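Local coordinates for protein epidermin leader peptide processing serine protease EpiP (Staphylococcus aureus subsp. aureus, PDB 3QFH) that is a subtilisin-like serine protease that probably cleaves the leader peptide from the precursor of the lantibiotic epidermin, at residues Val303-Ala308 and Phe328-Met333; Tyr335-Ala340 and Leu412-Gly417; Val353-Trp356 and Gly360-His363; Leu368-Ala371 and Arg375-Tyr378. All coordinates share one frame; numbering follows the deposited sequence. Where two conformers were deposited one is given.

Interaction 1. Residues Val303-Ala308 and Phe328-Met333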
loop_
_atom_site.group_PDB
_atom_site.type_symbol
_atom_site.label_atom_id
_atom_site.label_comp_id
_atom_site.label_asym_id
_atom_site.label_seq_id
_atom_site.Cartn_x
_atom_site.Cartn_y
_atom_site.Cartn_z
ATOM N N VAL A 303 -19.805 -4.532 -0.327
ATOM C CA VAL A 303 -18.668 -3.671 -0.590
ATOM C C VAL A 303 -17.552 -3.985 0.411
ATOM O O VAL A 303 -17.820 -4.175 1.592
ATOM C CB VAL A 303 -19.062 -2.196 -0.480
ATOM C CG1 VAL A 303 -17.849 -1.311 -0.620
ATOM C CG2 VAL A 303 -20.101 -1.854 -1.538
ATOM N N LYS A 304 -16.314 -4.045 -0.059
ATOM C CA LYS A 304 -15.175 -4.329 0.822
ATOM C C LYS A 304 -14.043 -3.332 0.644
ATOM O O LYS A 304 -13.811 -2.834 -0.458
ATOM C CB LYS A 304 -14.632 -5.736 0.585
ATOM C CG LYS A 304 -15.594 -6.853 0.943
ATOM C CD LYS A 304 -14.870 -8.181 1.159
ATOM C CE LYS A 304 -14.018 -8.157 2.438
ATOM N NZ LYS A 304 -13.260 -9.417 2.671
ATOM N N ASP A 305 -13.351 -3.041 1.742
ATOM C CA ASP A 305 -12.204 -2.148 1.732
ATOM C C ASP A 305 -11.008 -3.048 1.409
ATOM O O ASP A 305 -10.648 -3.883 2.221
ATOM C CB ASP A 305 -12.069 -1.485 3.111
ATOM C CG ASP A 305 -10.940 -0.467 3.187
ATOM O OD1 ASP A 305 -10.355 -0.124 2.144
ATOM O OD2 ASP A 305 -10.644 0.001 4.316
ATOM N N VAL A 306 -10.415 -2.897 0.222
ATOM C CA VAL A 306 -9.316 -3.769 -0.195
ATOM C C VAL A 306 -8.063 -2.991 -0.624
ATOM O O VAL A 306 -8.149 -1.880 -1.131
ATOM C CB VAL A 306 -9.753 -4.725 -1.326
ATOM C CG1 VAL A 306 -11.070 -5.394 -0.965
ATOM C CG2 VAL A 306 -9.870 -4.011 -2.646
ATOM N N PRO A 307 -6.880 -3.580 -0.422
ATOM C CA PRO A 307 -6.632 -4.898 0.141
ATOM C C PRO A 307 -6.608 -4.971 1.678
ATOM O O PRO A 307 -6.314 -6.033 2.221
ATOM C CB PRO A 307 -5.245 -5.239 -0.413
ATOM C CG PRO A 307 -4.557 -3.915 -0.494
ATOM C CD PRO A 307 -5.628 -2.909 -0.829
ATOM N N ALA A 308 -6.947 -3.883 2.363
ATOM C CA ALA A 308 -6.873 -3.855 3.832
ATOM C C ALA A 308 -7.640 -4.970 4.533
ATOM O O ALA A 308 -7.194 -5.445 5.574
ATOM C CB ALA A 308 -7.324 -2.485 4.383
ATOM N N PHE A 328 -9.807 9.986 11.042
ATOM C CA PHE A 328 -10.041 9.518 9.684
ATOM C C PHE A 328 -9.701 8.039 9.481
ATOM O O PHE A 328 -9.939 7.496 8.419
ATOM C CB PHE A 328 -9.213 10.352 8.698
ATOM C CG PHE A 328 -7.717 10.420 9.026
ATOM C CD1 PHE A 328 -7.162 11.596 9.528
ATOM C CD2 PHE A 328 -6.886 9.345 8.808
ATOM C CE1 PHE A 328 -5.821 11.686 9.828
ATOM C CE2 PHE A 328 -5.519 9.420 9.096
ATOM C CZ PHE A 328 -4.986 10.595 9.612
ATOM N N SER A 329 -9.137 7.368 10.482
ATOM C CA SER A 329 -8.730 5.981 10.266
ATOM C C SER A 329 -9.879 4.984 10.304
ATOM O O SER A 329 -10.684 4.972 11.223
ATOM C CB SER A 329 -7.692 5.537 11.302
ATOM O OG SER A 329 -7.123 4.271 10.918
ATOM N N ASN A 330 -9.969 4.158 9.287
ATOM C CA ASN A 330 -10.900 3.054 9.361
ATOM C C ASN A 330 -10.400 2.144 10.496
ATOM O O ASN A 330 -9.235 2.235 10.939
ATOM C CB ASN A 330 -10.964 2.269 8.050
ATOM C CG ASN A 330 -11.733 3.000 6.949
ATOM O OD1 ASN A 330 -12.199 4.148 7.107
ATOM N ND2 ASN A 330 -11.885 2.321 5.825
ATOM N N PHE A 331 -11.287 1.297 10.983
ATOM C CA PHE A 331 -10.963 0.358 12.037
ATOM C C PHE A 331 -12.030 -0.729 12.104
ATOM O O PHE A 331 -12.990 -0.730 11.318
ATOM C CB PHE A 331 -10.930 1.096 13.368
ATOM C CG PHE A 331 -12.257 1.668 13.771
ATOM C CD1 PHE A 331 -13.054 1.017 14.704
ATOM C CD2 PHE A 331 -12.725 2.848 13.196
ATOM C CE1 PHE A 331 -14.279 1.532 15.067
ATOM C CE2 PHE A 331 -13.956 3.375 13.557
ATOM C CZ PHE A 331 -14.736 2.708 14.498
ATOM N N GLY A 332 -11.866 -1.629 13.068
ATOM C CA GLY A 332 -12.845 -2.664 13.345
ATOM C C GLY A 332 -12.257 -4.007 13.708
ATOM O O GLY A 332 -11.077 -4.283 13.444
ATOM N N MET A 333 -13.059 -4.840 14.366
ATOM C CA MET A 333 -12.621 -6.188 14.725
ATOM C C MET A 333 -12.336 -6.929 13.445
ATOM O O MET A 333 -12.994 -6.704 12.423
ATOM C CB MET A 333 -13.681 -6.966 15.531
ATOM C CG MET A 333 -13.662 -6.770 17.058
ATOM S SD MET A 333 -12.141 -7.320 17.910
ATOM C CE MET A 333 -12.729 -7.324 19.601
#
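Asp305, near the end of strand 302-306, faces Asn330 across a CA-CA distance of 9.3 Å, too wide for backbone pairing, so the two side chains reach toward each other from opposite directions and bridge the gap alone. The CG of Asp305 stands anti to its backbone N (chi1 -177°), which extends the carboxylate toward the loop. There Asn330 ND2 donates to Asp305 OD2 over 3.0 Å. The bond is bent, with 143° at the hydrogen. OD2 lies close to the amide plane of Asn330, but the donor sits about 50° above the carboxylate plane, and the two flat groups are turned nearly perpendicular. OD2 also has a probable, very short hydrogen bond with the hydroxyl of Tyr335, and Gly279 N adds a weak one.

Asparagine suits its place because its amide works at both ends: ND2 also meets Tyr238 OH, while OD1 accepts from Asp281 N and Ile283 N. Its backbone O is held by Ser329 OG at 2.9 Å. Beyond Asp305 the chain enters the cis peptide before Pro307, a feature also found in subtilisins. The segment bound by Asn330 flanks Asn280, which by family resemblance probably belongs to the oxyanion hole. The N-H groups directed at this buried Asp305 oxygen would be expected to favour the charged carboxylate, and the Asn330 amide can hardly flip without losing its partners.

Interaction 2. Residues Tyr335-Ala340 and Leu412-Gly417. With SO4 (sulfate ion), chain M.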
loop_
_atom_site.group_PDB
_atom_site.type_symbol
_atom_site.label_atom_id
_atom_site.label_comp_id
_atom_site.label_asym_id
_atom_site.label_seq_id
_atom_site.Cartn_x
_atom_site.Cartn_y
_atom_site.Cartn_z
ATOM N N TYR A 335 -9.861 -6.693 11.452
ATOM C CA TYR A 335 -9.416 -5.766 10.429
ATOM C C TYR A 335 -8.085 -5.171 10.854
ATOM O O TYR A 335 -7.070 -5.587 10.378
ATOM C CB TYR A 335 -10.495 -4.693 10.216
ATOM C CG TYR A 335 -10.182 -3.584 9.230
ATOM C CD1 TYR A 335 -10.341 -3.776 7.869
ATOM C CD2 TYR A 335 -9.777 -2.327 9.669
ATOM C CE1 TYR A 335 -10.089 -2.751 6.959
ATOM C CE2 TYR A 335 -9.526 -1.291 8.771
ATOM C CZ TYR A 335 -9.688 -1.515 7.412
ATOM O OH TYR A 335 -9.457 -0.505 6.503
ATOM N N THR A 336 -8.091 -4.219 11.769
ATOM C CA THR A 336 -6.844 -3.596 12.217
ATOM C C THR A 336 -5.906 -4.593 12.929
ATOM O O THR A 336 -6.324 -5.268 13.872
ATOM C CB THR A 336 -7.161 -2.452 13.185
ATOM O OG1 THR A 336 -8.071 -1.547 12.554
ATOM C CG2 THR A 336 -5.903 -1.712 13.601
ATOM N N ASP A 337 -4.653 -4.668 12.471
ATOM C CA ASP A 337 -3.625 -5.517 13.093
ATOM C C ASP A 337 -2.657 -4.735 13.982
ATOM O O ASP A 337 -2.116 -5.278 14.967
ATOM C CB ASP A 337 -2.815 -6.223 12.000
ATOM C CG ASP A 337 -3.661 -7.204 11.199
ATOM O OD1 ASP A 337 -4.323 -8.056 11.822
ATOM O OD2 ASP A 337 -3.674 -7.133 9.956
ATOM N N ILE A 338 -2.454 -3.466 13.625
ATOM C CA ILE A 338 -1.499 -2.608 14.267
ATOM C C ILE A 338 -1.779 -1.150 13.881
ATOM O O ILE A 338 -2.468 -0.873 12.919
ATOM C CB ILE A 338 -0.073 -3.011 13.796
ATOM C CG1 ILE A 338 1.022 -2.325 14.607
ATOM C CG2 ILE A 338 0.092 -2.719 12.321
ATOM C CD1 ILE A 338 2.405 -2.961 14.421
ATOM N N ALA A 339 -1.222 -0.223 14.638
ATOM C CA ALA A 339 -1.361 1.181 14.333
ATOM C C ALA A 339 0.001 1.881 14.388
ATOM O O ALA A 339 0.881 1.499 15.150
ATOM C CB ALA A 339 -2.327 1.823 15.314
ATOM N N ALA A 340 0.184 2.896 13.555
ATOM C CA ALA A 340 1.400 3.709 13.590
ATOM C C ALA A 340 0.931 5.165 13.408
ATOM O O ALA A 340 -0.183 5.390 12.930
ATOM C CB ALA A 340 2.371 3.291 12.499
ATOM N N LEU A 412 6.676 -11.362 15.773
ATOM C CA LEU A 412 7.546 -10.603 16.651
ATOM C C LEU A 412 7.022 -9.143 16.714
ATOM O O LEU A 412 6.891 -8.562 17.801
ATOM C CB LEU A 412 8.996 -10.696 16.170
ATOM C CG LEU A 412 10.063 -10.142 17.118
ATOM C CD1 LEU A 412 11.401 -10.854 16.901
ATOM C CD2 LEU A 412 10.203 -8.612 17.006
ATOM N N LEU A 413 6.672 -8.585 15.559
ATOM C CA LEU A 413 6.110 -7.238 15.508
ATOM C C LEU A 413 4.874 -7.161 16.414
ATOM O O LEU A 413 4.773 -6.298 17.279
ATOM C CB LEU A 413 5.751 -6.851 14.060
ATOM C CG LEU A 413 5.043 -5.507 13.853
ATOM C CD1 LEU A 413 6.002 -4.358 14.071
ATOM C CD2 LEU A 413 4.413 -5.394 12.471
ATOM N N TYR A 414 3.953 -8.100 16.243
ATOM C CA TYR A 414 2.719 -8.069 17.009
ATOM C C TYR A 414 2.849 -8.267 18.515
ATOM O O TYR A 414 2.111 -7.641 19.279
ATOM C CB TYR A 414 1.712 -9.102 16.482
ATOM C CG TYR A 414 1.180 -8.846 15.080
ATOM C CD1 TYR A 414 1.265 -7.581 14.487
ATOM C CD2 TYR A 414 0.457 -9.837 14.412
ATOM C CE1 TYR A 414 0.740 -7.341 13.221
ATOM C CE2 TYR A 414 -0.093 -9.598 13.153
ATOM C CZ TYR A 414 0.052 -8.345 12.568
ATOM O OH TYR A 414 -0.470 -8.118 11.325
ATOM N N GLN A 415 3.753 -9.150 18.928
ATOM C CA GLN A 415 3.916 -9.501 20.330
ATOM C C GLN A 415 4.961 -8.704 21.074
ATOM O O GLN A 415 4.810 -8.508 22.261
ATOM C CB GLN A 415 4.254 -10.994 20.460
ATOM C CG GLN A 415 3.195 -11.919 19.896
ATOM C CD GLN A 415 1.852 -11.754 20.586
ATOM O OE1 GLN A 415 1.780 -11.558 21.808
ATOM N NE2 GLN A 415 0.779 -11.840 19.809
ATOM N N HIS A 416 6.023 -8.274 20.392
ATOM C CA HIS A 416 7.101 -7.519 21.046
ATOM C C HIS A 416 7.425 -6.186 20.394
ATOM O O HIS A 416 8.310 -5.495 20.856
ATOM C CB HIS A 416 8.393 -8.360 21.077
ATOM C CG HIS A 416 8.207 -9.711 21.684
ATOM N ND1 HIS A 416 8.310 -9.935 23.040
ATOM C CD2 HIS A 416 7.874 -10.900 21.126
ATOM C CE1 HIS A 416 8.075 -11.212 23.288
ATOM N NE2 HIS A 416 7.804 -11.818 22.145
ATOM N N GLY A 417 6.725 -5.825 19.332
ATOM C CA GLY A 417 7.038 -4.599 18.601
ATOM C C GLY A 417 6.008 -3.496 18.705
ATOM O O GLY A 417 6.021 -2.578 17.912
HETATM S S SO4 M . -1.924 -9.463 22.205
HETATM O O1 SO4 M . -1.920 -10.769 21.545
HETATM O O2 SO4 M . -2.663 -9.494 23.459
HETATM O O3 SO4 M . -0.547 -9.046 22.428
HETATM O O4 SO4 M . -2.570 -8.492 21.320
#
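Asp337 and Ile338 of segment 335-340, which runs into strand 338-341, meet Tyr414 and Leu413 on helix 406-416, with no hydrogen bond between the two segments. Closest is the phenol oxygen: Tyr414 OH comes within 3.1 Å of Asp337 CB, a tight approach, and lies 3.3 Å from Asp337 CG. The carboxylate is inclined about 30° to the phenol ring. Its OD2 is engaged by Thr315 N on the neighbouring strand, which fixes its direction. One residue on, Ile338 holds CG1 anti to its backbone N (chi1 -170°) and continues extended, so that CD1 is thrust toward the helix. It ends 3.7 Å from Leu413 CD2 and equally near Leu413 CG, the two side chains crossing at about a right angle. Branched aliphatic residues fit here, since the methyl of one fills the fork of the other. Ile338 CB also touches Tyr414 CE1, more loosely, at 4.4 Å.

Farther out, Leu413 packs against Val389 and Leu393 of helix 382-400, while the ring of Tyr414 rests on Val314 and stacks with His430. That histidine also binds, through ND1, a sulfate ion probably taken up from the crystallisation liquor; Gln415 NE2 adds a weak bond to sulfate O1 at 3.4 Å. Ile338 touches Val316 of strand 314-319, next to it in the parallel sheet. A helix packed by apolar side chains against the outermost strand of a seven-stranded parallel sheet is the α/β layering of the subtilisin-like fold.

Interaction 3. Residues Val353-Trp356 and Gly360-His363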
loop_
_atom_site.group_PDB
_atom_site.type_symbol
_atom_site.label_atom_id
_atom_site.label_comp_id
_atom_site.label_asym_id
_atom_site.label_seq_id
_atom_site.Cartn_x
_atom_site.Cartn_y
_atom_site.Cartn_z
ATOM N N VAL A 353 -8.332 27.405 9.569
ATOM C CA VAL A 353 -7.086 27.460 8.802
ATOM C C VAL A 353 -6.029 28.428 9.344
ATOM O O VAL A 353 -4.888 28.045 9.554
ATOM C CB VAL A 353 -7.388 27.822 7.327
ATOM C CG1 VAL A 353 -6.099 28.013 6.538
ATOM C CG2 VAL A 353 -8.256 26.751 6.689
ATOM N N ASP A 354 -6.422 29.671 9.556
ATOM C CA ASP A 354 -5.494 30.717 10.008
ATOM C C ASP A 354 -4.703 30.292 11.249
ATOM O O ASP A 354 -3.484 30.159 11.207
ATOM C CB ASP A 354 -6.272 32.027 10.262
ATOM C CG ASP A 354 -5.379 33.170 10.742
ATOM O OD1 ASP A 354 -4.145 32.958 10.915
ATOM O OD2 ASP A 354 -5.912 34.288 10.950
ATOM N N LYS A 355 -5.414 30.049 12.343
ATOM C CA LYS A 355 -4.780 29.664 13.597
ATOM C C LYS A 355 -4.002 28.348 13.482
ATOM O O LYS A 355 -2.933 28.200 14.089
ATOM C CB LYS A 355 -5.845 29.610 14.694
ATOM C CG LYS A 355 -5.343 29.213 16.062
ATOM C CD LYS A 355 -6.367 29.554 17.174
ATOM C CE LYS A 355 -5.817 29.148 18.560
ATOM N NZ LYS A 355 -6.770 29.419 19.658
ATOM N N TRP A 356 -4.514 27.412 12.671
ATOM C CA TRP A 356 -3.874 26.123 12.475
ATOM C C TRP A 356 -2.479 26.231 11.853
ATOM O O TRP A 356 -1.528 25.570 12.312
ATOM C CB TRP A 356 -4.781 25.232 11.605
ATOM C CG TRP A 356 -4.263 23.849 11.243
ATOM C CD1 TRP A 356 -4.196 22.755 12.060
ATOM C CD2 TRP A 356 -3.862 23.394 9.942
ATOM N NE1 TRP A 356 -3.726 21.670 11.367
ATOM C CE2 TRP A 356 -3.524 22.031 10.061
ATOM C CE3 TRP A 356 -3.733 24.015 8.691
ATOM C CZ2 TRP A 356 -3.067 21.281 8.986
ATOM C CZ3 TRP A 356 -3.271 23.267 7.627
ATOM C CH2 TRP A 356 -2.937 21.920 7.780
ATOM N N GLY A 360 1.189 27.156 15.078
ATOM C CA GLY A 360 1.879 25.917 15.375
ATOM C C GLY A 360 1.139 24.593 15.399
ATOM O O GLY A 360 1.778 23.545 15.528
ATOM N N TYR A 361 -0.175 24.600 15.223
ATOM C CA TYR A 361 -0.931 23.354 15.353
ATOM C C TYR A 361 -0.647 22.317 14.246
ATOM O O TYR A 361 -0.489 21.121 14.527
ATOM C CB TYR A 361 -2.416 23.644 15.481
ATOM C CG TYR A 361 -2.777 24.470 16.706
ATOM C CD1 TYR A 361 -2.902 23.880 17.967
ATOM C CD2 TYR A 361 -3.016 25.831 16.598
ATOM C CE1 TYR A 361 -3.250 24.647 19.094
ATOM C CE2 TYR A 361 -3.361 26.602 17.710
ATOM C CZ TYR A 361 -3.475 26.006 18.951
ATOM O OH TYR A 361 -3.815 26.782 20.035
ATOM N N MET A 362 -0.570 22.768 13.004
ATOM C CA MET A 362 -0.288 21.883 11.890
ATOM C C MET A 362 0.916 20.996 12.184
ATOM O O MET A 362 0.875 19.786 11.946
ATOM C CB MET A 362 -0.025 22.693 10.619
ATOM C CG MET A 362 0.399 21.841 9.422
ATOM S SD MET A 362 0.864 22.789 7.946
ATOM C CE MET A 362 2.347 23.654 8.483
ATOM N N HIS A 363 1.968 21.614 12.722
ATOM C CA HIS A 363 3.239 20.942 13.026
ATOM C C HIS A 363 3.132 19.864 14.107
ATOM O O HIS A 363 3.904 18.907 14.119
ATOM C CB HIS A 363 4.290 21.985 13.444
ATOM C CG HIS A 363 4.443 23.105 12.455
ATOM N ND1 HIS A 363 3.605 24.202 12.440
ATOM C CD2 HIS A 363 5.320 23.285 11.440
ATOM C CE1 HIS A 363 3.972 25.014 11.464
ATOM N NE2 HIS A 363 5.007 24.477 10.841
#
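Met362 grips Trp356 twice, with its backbone N-H on the carbonyl oxygen and its side chain laid over the indole. The hydrogen bond from Met362 N to Trp356 O spans six residues, from the first turn of helix 361-365 back to the closing end of helix 346-358; it is 3.0 Å long and nearly straight (164°). Gly360, with its positive phi, makes the turn between the helices, a conformation that comes easily to a residue without a side chain.

Met362 CB sits over one face of the tryptophan six-membered ring, 3.8 Å from its centroid, in a CH-pi contact. With CG anti to the backbone N (chi1 175°), the chain runs on across the ring: CG lies 3.5 Å from Trp356 CZ2, and SD stands obliquely at 4.4 Å from the same centroid, a Met-aromatic contact. A flexible thioether can follow a flat surface in this way. Trp356 NE1 bonds to Glu365 OE1, which fixes the rotation of the indole.

Alongside, the extended Lys355 chain crosses obliquely past the CE2 side of the Tyr361 ring, bringing CE to 3.4 Å from Tyr361 OH. Lys355 O lies at the edge of the Tyr361 ring, in its plane, 3.5 Å from CD2. Tyr347 and Phe351 add further aromatic neighbours to Tyr361. Dispersion and the backbone bond of Met362 thus carry most of this surface contact, while the lysine contributes its methylenes.

Interaction 4. Residues Leu368-Ala371 and Arg375-Tyr378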
loop_
_atom_site.group_PDB
_atom_site.type_symbol
_atom_site.label_atom_id
_atom_site.label_comp_id
_atom_site.label_asym_id
_atom_site.label_seq_id
_atom_site.Cartn_x
_atom_site.Cartn_y
_atom_site.Cartn_z
ATOM N N LEU A 368 5.692 15.270 9.058
ATOM C CA LEU A 368 6.672 15.906 8.228
ATOM C C LEU A 368 7.302 14.819 7.367
ATOM O O LEU A 368 7.786 13.819 7.886
ATOM C CB LEU A 368 7.720 16.603 9.112
ATOM C CG LEU A 368 8.900 17.280 8.406
ATOM C CD1 LEU A 368 8.450 18.359 7.408
ATOM C CD2 LEU A 368 9.831 17.861 9.435
ATOM N N THR A 369 7.256 14.974 6.050
ATOM C CA THR A 369 7.877 13.971 5.193
ATOM C C THR A 369 8.492 14.624 3.976
ATOM O O THR A 369 8.352 15.835 3.769
ATOM C CB THR A 369 6.855 12.849 4.792
ATOM O OG1 THR A 369 7.553 11.720 4.231
ATOM C CG2 THR A 369 5.784 13.365 3.837
ATOM N N THR A 370 9.204 13.814 3.198
ATOM C CA THR A 370 9.823 14.246 1.968
ATOM C C THR A 370 8.781 14.551 0.898
ATOM O O THR A 370 7.833 13.774 0.695
ATOM C CB THR A 370 10.743 13.138 1.416
ATOM O OG1 THR A 370 10.009 11.903 1.353
ATOM C CG2 THR A 370 11.945 12.966 2.307
ATOM N N ALA A 371 8.988 15.665 0.200
ATOM C CA ALA A 371 8.100 16.118 -0.857
ATOM C C ALA A 371 8.720 15.970 -2.246
ATOM O O ALA A 371 9.951 15.887 -2.429
ATOM C CB ALA A 371 7.654 17.574 -0.593
ATOM N N ARG A 375 12.124 19.016 -1.272
ATOM C CA ARG A 375 12.070 19.557 0.060
ATOM C C ARG A 375 11.107 18.733 0.934
ATOM O O ARG A 375 11.095 17.496 0.852
ATOM C CB ARG A 375 11.736 21.075 0.025
ATOM C CG ARG A 375 12.709 21.860 -0.854
ATOM C CD ARG A 375 12.561 23.403 -0.773
ATOM N NE ARG A 375 11.244 23.890 -1.161
ATOM C CZ ARG A 375 10.821 24.039 -2.413
ATOM N NH1 ARG A 375 11.593 23.726 -3.441
ATOM N NH2 ARG A 375 9.607 24.509 -2.640
ATOM N N TYR A 376 10.322 19.404 1.776
ATOM C CA TYR A 376 9.473 18.720 2.744
ATOM C C TYR A 376 8.042 19.245 2.738
ATOM O O TYR A 376 7.768 20.320 2.236
ATOM C CB TYR A 376 10.125 18.824 4.144
ATOM C CG TYR A 376 11.557 18.362 4.041
ATOM C CD1 TYR A 376 11.856 17.014 4.057
ATOM C CD2 TYR A 376 12.597 19.276 3.798
ATOM C CE1 TYR A 376 13.145 16.579 3.885
ATOM C CE2 TYR A 376 13.900 18.850 3.615
ATOM C CZ TYR A 376 14.170 17.496 3.672
ATOM O OH TYR A 376 15.452 17.035 3.493
ATOM N N ILE A 377 7.141 18.437 3.281
ATOM C CA ILE A 377 5.741 18.780 3.353
ATOM C C ILE A 377 5.117 18.102 4.574
ATOM O O ILE A 377 5.571 17.041 5.014
ATOM C CB ILE A 377 5.012 18.324 2.043
ATOM C CG1 ILE A 377 3.554 18.797 2.012
ATOM C CG2 ILE A 377 5.046 16.828 1.908
ATOM C CD1 ILE A 377 2.812 18.454 0.676
ATOM N N TYR A 378 4.077 18.730 5.113
ATOM C CA TYR A 378 3.291 18.197 6.241
ATOM C C TYR A 378 1.997 17.569 5.689
ATOM O O TYR A 378 1.229 18.241 4.991
ATOM C CB TYR A 378 2.932 19.310 7.243
ATOM C CG TYR A 378 4.052 19.639 8.205
ATOM C CD1 TYR A 378 4.231 18.876 9.352
ATOM C CD2 TYR A 378 4.935 20.698 7.973
ATOM C CE1 TYR A 378 5.254 19.135 10.243
ATOM C CE2 TYR A 378 5.983 20.968 8.881
ATOM C CZ TYR A 378 6.123 20.173 10.006
ATOM O OH TYR A 378 7.106 20.376 10.917
#
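Leu368 turns CG anti to its backbone N (chi1 177°), while Tyr378 swings its ring back beside its own N (chi1 -81°), so methyl meets phenol ring across a two-stranded β hairpin. Leu368 CD1 hangs over one face of that ring, 4.1 Å from its centroid in a CH-pi contact, and Leu368 CB touches Tyr378 CE1. The leucine fork also reaches diagonally across the hairpin, with CD1 3.7 Å from Tyr376 CB.

Thr369 and Ile377 form the antiparallel hydrogen-bonded pair: Thr369 N to Ile377 O and Ile377 N to Thr369 O are both 2.9 Å, flanked by the non-hydrogen-bonded pairs Leu368-Tyr378 and Thr370-Tyr376. β-Branched side chains suit such extended backbone.

The threonine hydroxyls tie the hairpin to helix 177-186, which carries the probable catalytic His177: Thr369 OG1 bonds to Met180 O and Gln184 NE2, Thr370 OG1 to Thr179 O. Tyr376 OH is held by Asp139. Near the turn Ala371, small enough to slip in, sets CB 3.7 Å from Ile377 CG2, and its N donates to Arg375 O, 2.9 Å away and from above the carbonyl plane; His137 NE2 is a second partner of that oxygen.

How the interactions relate
From the N terminus, interaction 1 comes first, closing a short excursion through strand 314-319 by joining strand 302-306 to the loop before strand 338-341. Interaction 2 opens directly afterwards and spans the longest separation, from that edge strand to helix 406-416. The two touch where Tyr335 packs beside Asp305, Ala308 and Asn330. Interactions 3 and 4 both fall within the span of interaction 2, one after the other: 3 closes a helix-to-helix turn, 4 a hairpin leading into helix 382-400. They meet where His363 and Met362 pack on Tyr378, joining the outlying helices to the hairpin, while no contacts cross in chain order.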